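Local coordinates for DUF115 domain-containing protein (Magnetospirillum magneticum AMB-1, PDB 5MU5) that probably transfers sugar to flagellin as a Maf-type glycosyltransferase and is involved in bacterial flagella formation, at residues 11-23 with 160-174. Residues are numbered along the deposited sequence; the frame is centred on the assembly and turned at random.
Unlike the reference sequence in segment 11-23: Thr13 (reference Ser), Asn15 (reference Tyr).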
loop_
_atom_site.group_PDB
_atom_site.type_symbol
_atom_site.label_atom_id
_atom_site.label_comp_id
_atom_site.label_asym_id
_atom_site.label_seq_id
_atom_site.Cartn_x
_atom_site.Cartn_y
_atom_site.Cartn_z
ATOM N N LEU A 11 13.786 -30.145 -26.988
ATOM C CA LEU A 11 13.800 -28.979 -26.112
ATOM C C LEU A 11 12.429 -28.300 -26.076
ATOM O O LEU A 11 11.956 -27.899 -24.999
ATOM C CB LEU A 11 14.864 -27.976 -26.563
ATOM C CG LEU A 11 14.927 -26.660 -25.771
ATOM C CD1 LEU A 11 15.225 -26.897 -24.295
ATOM C CD2 LEU A 11 15.958 -25.734 -26.389
ATOM N N VAL A 12 11.789 -28.183 -27.240
ATOM C CA VAL A 12 10.459 -27.592 -27.303
ATOM C C VAL A 12 9.479 -28.395 -26.455
ATOM O O VAL A 12 8.798 -27.835 -25.603
ATOM C CB VAL A 12 9.944 -27.464 -28.737
ATOM C CG1 VAL A 12 8.486 -27.027 -28.754
ATOM C CG2 VAL A 12 10.797 -26.454 -29.499
ATOM N N THR A 13 9.450 -29.701 -26.664
ATOM C CA THR A 13 8.569 -30.584 -25.916
ATOM C C THR A 13 8.860 -30.504 -24.439
ATOM O O THR A 13 7.945 -30.324 -23.646
ATOM C CB THR A 13 8.731 -32.030 -26.375
ATOM O OG1 THR A 13 8.401 -32.101 -27.757
ATOM C CG2 THR A 13 7.811 -32.984 -25.599
ATOM N N ALA A 14 10.133 -30.617 -24.076
ATOM C CA ALA A 14 10.548 -30.510 -22.682
ATOM C C ALA A 14 10.134 -29.156 -22.050
ATOM O O ALA A 14 9.680 -29.130 -20.919
ATOM C CB ALA A 14 12.049 -30.728 -22.558
ATOM N N ASN A 15 10.291 -28.046 -22.769
ATOM C CA ASN A 15 9.837 -26.741 -22.263
ATOM C C ASN A 15 8.320 -26.641 -22.185
ATOM O O ASN A 15 7.781 -26.116 -21.227
ATOM C CB ASN A 15 10.336 -25.595 -23.147
ATOM C CG ASN A 15 11.825 -25.361 -23.025
ATOM O OD1 ASN A 15 12.419 -25.636 -21.995
ATOM N ND2 ASN A 15 12.428 -24.832 -24.070
ATOM N N LEU A 16 7.618 -27.124 -23.198
ATOM C CA LEU A 16 6.165 -27.044 -23.183
ATOM C C LEU A 16 5.616 -27.841 -22.013
ATOM O O LEU A 16 4.690 -27.395 -21.325
ATOM C CB LEU A 16 5.569 -27.529 -24.505
ATOM C CG LEU A 16 4.049 -27.442 -24.616
ATOM C CD1 LEU A 16 3.580 -26.007 -24.411
ATOM C CD2 LEU A 16 3.576 -27.960 -25.965
ATOM N N GLU A 17 6.209 -28.999 -21.761
ATOM C CA GLU A 17 5.806 -29.828 -20.621
ATOM C C GLU A 17 5.974 -29.075 -19.294
ATOM O O GLU A 17 5.092 -29.101 -18.444
ATOM C CB GLU A 17 6.611 -31.135 -20.594
ATOM C CG GLU A 17 6.265 -32.106 -21.717
ATOM C CD GLU A 17 7.261 -33.258 -21.876
ATOM O OE1 GLU A 17 8.386 -33.194 -21.328
ATOM O OE2 GLU A 17 6.921 -34.240 -22.569
ATOM N N ALA A 18 7.114 -28.405 -19.137
ATOM C CA ALA A 18 7.421 -27.664 -17.915
ATOM C C ALA A 18 6.416 -26.537 -17.677
ATOM O O ALA A 18 5.932 -26.374 -16.571
ATOM C CB ALA A 18 8.834 -27.115 -17.968
ATOM N N PHE A 19 6.102 -25.763 -18.714
ATOM C CA PHE A 19 5.041 -24.759 -18.586
ATOM C C PHE A 19 3.715 -25.399 -18.185
ATOM O O PHE A 19 3.066 -24.924 -17.264
ATOM C CB PHE A 19 4.865 -23.947 -19.866
ATOM C CG PHE A 19 5.857 -22.822 -20.010
ATOM C CD1 PHE A 19 5.631 -21.600 -19.388
ATOM C CD2 PHE A 19 7.003 -22.984 -20.741
ATOM C CE1 PHE A 19 6.541 -20.567 -19.503
ATOM C CE2 PHE A 19 7.911 -21.951 -20.871
ATOM C CZ PHE A 19 7.682 -20.740 -20.260
ATOM N N LEU A 20 3.325 -26.486 -18.845
ATOM C CA LEU A 20 2.044 -27.123 -18.519
ATOM C C LEU A 20 1.994 -27.638 -17.091
ATOM O O LEU A 20 0.932 -27.677 -16.485
ATOM C CB LEU A 20 1.743 -28.252 -19.479
ATOM C CG LEU A 20 1.361 -27.781 -20.879
ATOM C CD1 LEU A 20 1.481 -28.916 -21.892
ATOM C CD2 LEU A 20 -0.040 -27.210 -20.867
ATOM N N GLU A 21 3.149 -28.014 -16.564
ATOM C CA GLU A 21 3.262 -28.514 -15.207
ATOM C C GLU A 21 3.350 -27.391 -14.155
ATOM O O GLU A 21 2.681 -27.428 -13.132
ATOM C CB GLU A 21 4.517 -29.397 -15.106
ATOM C CG GLU A 21 4.756 -30.007 -13.731
ATOM C CD GLU A 21 6.063 -30.771 -13.639
ATOM O OE1 GLU A 21 6.755 -30.952 -14.663
ATOM O OE2 GLU A 21 6.385 -31.217 -12.526
ATOM N N LEU A 22 4.190 -26.399 -14.411
ATOM C CA LEU A 22 4.518 -25.388 -13.410
ATOM C C LEU A 22 3.940 -23.997 -13.629
ATOM O O LEU A 22 4.029 -23.177 -12.724
ATOM C CB LEU A 22 6.038 -25.301 -13.297
ATOM C CG LEU A 22 6.654 -26.607 -12.768
ATOM C CD1 LEU A 22 8.074 -26.820 -13.285
ATOM C CD2 LEU A 22 6.608 -26.617 -11.247
ATOM N N MET A 23 3.388 -23.724 -14.815
ATOM C CA MET A 23 2.700 -22.450 -15.105
ATOM C C MET A 23 1.542 -22.745 -16.064
ATOM O O MET A 23 1.526 -22.265 -17.208
ATOM C CB MET A 23 3.682 -21.439 -15.703
ATOM C CG MET A 23 3.214 -20.010 -15.580
ATOM S SD MET A 23 4.291 -18.843 -16.438
ATOM C CE MET A 23 5.618 -18.674 -15.267
ATOM N N SER A 160 10.793 -18.833 -28.033
ATOM C CA SER A 160 11.831 -19.045 -27.000
ATOM C C SER A 160 11.856 -20.494 -26.485
ATOM O O SER A 160 12.843 -20.926 -25.848
ATOM C CB SER A 160 11.648 -18.102 -25.804
ATOM O OG SER A 160 10.639 -18.593 -24.932
ATOM N N LEU A 161 10.766 -21.229 -26.742
ATOM C CA LEU A 161 10.713 -22.656 -26.433
ATOM C C LEU A 161 11.790 -23.424 -27.193
ATOM O O LEU A 161 12.215 -24.483 -26.749
ATOM C CB LEU A 161 9.351 -23.259 -26.772
ATOM C CG LEU A 161 8.143 -22.731 -26.013
ATOM C CD1 LEU A 161 6.951 -23.619 -26.317
ATOM C CD2 LEU A 161 8.371 -22.642 -24.517
ATOM N N SER A 162 12.218 -22.890 -28.330
ATOM C CA SER A 162 13.298 -23.490 -29.091
ATOM C C SER A 162 14.690 -23.129 -28.584
ATOM O O SER A 162 15.655 -23.794 -28.933
ATOM C CB SER A 162 13.194 -23.083 -30.564
ATOM O OG SER A 162 11.992 -23.571 -31.115
ATOM N N THR A 163 14.802 -22.095 -27.762
ATOM C CA THR A 163 16.121 -21.527 -27.436
ATOM C C THR A 163 16.502 -21.412 -25.968
ATOM O O THR A 163 17.678 -21.340 -25.661
ATOM C CB THR A 163 16.277 -20.114 -28.052
ATOM O OG1 THR A 163 15.117 -19.324 -27.771
ATOM C CG2 THR A 163 16.442 -20.202 -29.545
ATOM N N VAL A 164 15.532 -21.379 -25.068
ATOM C CA VAL A 164 15.821 -21.231 -23.658
ATOM C C VAL A 164 15.626 -22.560 -22.947
ATOM O O VAL A 164 14.761 -23.336 -23.319
ATOM C CB VAL A 164 14.868 -20.211 -23.050
ATOM C CG1 VAL A 164 15.084 -20.082 -21.555
ATOM C CG2 VAL A 164 15.044 -18.873 -23.738
ATOM N N ASP A 165 16.423 -22.811 -21.915
ATOM C CA ASP A 165 16.210 -23.957 -21.057
ATOM C C ASP A 165 15.262 -23.494 -19.940
ATOM O O ASP A 165 15.689 -23.047 -18.885
ATOM C CB ASP A 165 17.535 -24.471 -20.485
ATOM C CG ASP A 165 17.401 -25.860 -19.873
ATOM O OD1 ASP A 165 16.260 -26.304 -19.614
ATOM O OD2 ASP A 165 18.441 -26.513 -19.651
ATOM N N TRP A 166 13.965 -23.609 -20.192
ATOM C CA TRP A 166 12.954 -23.102 -19.284
ATOM C C TRP A 166 12.689 -23.874 -17.992
ATOM O O TRP A 166 12.191 -23.300 -17.019
ATOM C CB TRP A 166 11.640 -22.996 -20.033
ATOM C CG TRP A 166 11.506 -21.786 -20.847
ATOM C CD1 TRP A 166 11.510 -21.702 -22.207
ATOM C CD2 TRP A 166 11.309 -20.467 -20.357
ATOM N NE1 TRP A 166 11.316 -20.407 -22.593
ATOM C CE2 TRP A 166 11.201 -19.619 -21.477
ATOM C CE3 TRP A 166 11.218 -19.914 -19.074
ATOM C CZ2 TRP A 166 10.998 -18.230 -21.358
ATOM C CZ3 TRP A 166 11.025 -18.535 -18.944
ATOM C CH2 TRP A 166 10.915 -17.706 -20.083
ATOM N N ARG A 167 12.974 -25.162 -17.980
ATOM C CA ARG A 167 12.649 -25.983 -16.824
ATOM C C ARG A 167 13.297 -25.526 -15.515
ATOM O O ARG A 167 12.611 -25.441 -14.523
ATOM C CB ARG A 167 12.900 -27.487 -17.068
ATOM C CG ARG A 167 12.626 -28.315 -15.809
ATOM C CD ARG A 167 12.466 -29.802 -16.034
ATOM N NE ARG A 167 11.144 -30.148 -16.546
ATOM C CZ ARG A 167 10.055 -30.336 -15.799
ATOM N NH1 ARG A 167 10.083 -30.191 -14.480
ATOM N NH2 ARG A 167 8.913 -30.654 -16.381
ATOM N N PRO A 168 14.611 -25.251 -15.509
ATOM C CA PRO A 168 15.213 -24.786 -14.263
ATOM C C PRO A 168 14.583 -23.473 -13.776
ATOM O O PRO A 168 14.458 -23.273 -12.581
ATOM C CB PRO A 168 16.680 -24.584 -14.640
ATOM C CG PRO A 168 16.905 -25.493 -15.806
ATOM C CD PRO A 168 15.621 -25.398 -16.577
ATOM N N LEU A 169 14.149 -22.611 -14.692
ATOM C CA LEU A 169 13.450 -21.387 -14.299
ATOM C C LEU A 169 12.080 -21.690 -13.714
ATOM O O LEU A 169 11.756 -21.257 -12.606
ATOM C CB LEU A 169 13.288 -20.456 -15.495
ATOM C CG LEU A 169 14.595 -19.867 -16.002
ATOM C CD1 LEU A 169 14.390 -19.082 -17.288
ATOM C CD2 LEU A 169 15.155 -18.967 -14.921
ATOM N N LEU A 170 11.278 -22.444 -14.459
ATOM C CA LEU A 170 9.936 -22.801 -14.009
ATOM C C LEU A 170 9.946 -23.591 -12.710
ATOM O O LEU A 170 9.040 -23.459 -11.897
ATOM C CB LEU A 170 9.217 -23.583 -15.099
ATOM C CG LEU A 170 8.829 -22.703 -16.275
ATOM C CD1 LEU A 170 8.672 -23.524 -17.540
ATOM C CD2 LEU A 170 7.559 -21.935 -15.935
ATOM N N GLU A 171 10.982 -24.406 -12.530
ATOM C CA GLU A 171 11.154 -25.201 -11.321
ATOM C C GLU A 171 11.151 -24.347 -10.044
ATOM O O GLU A 171 10.775 -24.836 -8.997
ATOM C CB GLU A 171 12.459 -26.009 -11.408
ATOM C CG GLU A 171 12.505 -27.223 -10.505
ATOM C CD GLU A 171 11.360 -28.181 -10.786
ATOM O OE1 GLU A 171 11.087 -28.481 -11.973
ATOM O OE2 GLU A 171 10.725 -28.622 -9.817
ATOM N N THR A 172 11.566 -23.078 -10.138
ATOM C CA THR A 172 11.548 -22.144 -8.982
ATOM C C THR A 172 10.144 -21.789 -8.497
ATOM O O THR A 172 9.986 -21.280 -7.383
ATOM C CB THR A 172 12.286 -20.825 -9.295
ATOM O OG1 THR A 172 11.677 -20.157 -10.410
ATOM C CG2 THR A 172 13.764 -21.085 -9.624
ATOM N N ARG A 173 9.131 -22.036 -9.326
ATOM C CA ARG A 173 7.734 -21.822 -8.944
ATOM C C ARG A 173 7.147 -22.949 -8.138
ATOM O O ARG A 173 6.059 -22.790 -7.598
ATOM C CB ARG A 173 6.853 -21.671 -10.182
ATOM C CG ARG A 173 7.120 -20.398 -10.941
ATOM C CD ARG A 173 6.369 -20.402 -12.237
ATOM N NE ARG A 173 4.936 -20.503 -12.015
ATOM C CZ ARG A 173 4.123 -19.475 -11.843
ATOM N NH1 ARG A 173 4.581 -18.235 -11.851
ATOM N NH2 ARG A 173 2.838 -19.691 -11.669
ATOM N N ARG A 174 7.829 -24.095 -8.069
ATOM C CA ARG A 174 7.273 -25.240 -7.378
ATOM C C ARG A 174 6.810 -24.928 -5.956
ATOM O O ARG A 174 5.661 -25.162 -5.632
ATOM C CB ARG A 174 8.251 -26.403 -7.344
ATOM C CG ARG A 174 7.613 -27.666 -6.792
ATOM C CD ARG A 174 8.531 -28.870 -6.924
ATOM N NE ARG A 174 8.784 -29.205 -8.323
ATOM C CZ ARG A 174 7.909 -29.812 -9.132
ATOM N NH1 ARG A 174 6.698 -30.159 -8.703
ATOM N NH2 ARG A 174 8.243 -30.073 -10.384
#
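The side-chain amide of Asn15 is gripped three times by the backbone of 161-166, a compact example of how one buried amide can tie a loop and a helix start to a neighbouring helix. Its ND2 gives one hydrogen to Leu161 O at 2.7 Å, close to the amide plane, and the other to Val164 O at 2.9 Å, while OD1 receives Trp166 N from above its carbonyl plane. With both ends engaged, the amide cannot flip without losing these bonds; asparagine here departs from the tyrosine of the reference sequence.

One turn on, Phe19 turns its edge to the indole face of Trp166, with 4.9 Å between the centroids of the phenyl and the five-membered ring, planes at 64°, and CZ over the middle of the bicycle. Leu170 CD1 sits over a face of the phenyl ring, 3.7 Å from its centroid, and also meets Ala18 CB. The rotation of the indole is fixed in part by NE1, which donates to Ser160 OG, a hydroxyl also hydrogen-bonded to Leu157 O. A leucine in place of Trp166 would probably leave the Phe19 edge without its aromatic face and Ser160 OG without the indole N-H.

Near the C-terminal end of helix 11-22 the contact becomes charged. Glu21, its CG anti to the backbone N (chi1 -179°) and its chain extended, reaches Arg167 NH2 through OE1 at 2.8 Å in a nearly straight bond, and Arg174 NH2 through OE2; Glu171 completes the salt-bridge network. Nearby, Arg173 NE donates to Leu22 O at 2.9 Å, and Met23 CG and CE lie over a face of the Arg173 guanidinium.

Helices 11-22 and 166-171 run nearly parallel, at 11°, in the N-terminal domain; Phe19 and Met23 continue onto strand 180-183 of the parallel sheet, Phe19 also meets helix 24-32, and Leu169 packs on helix 134-142.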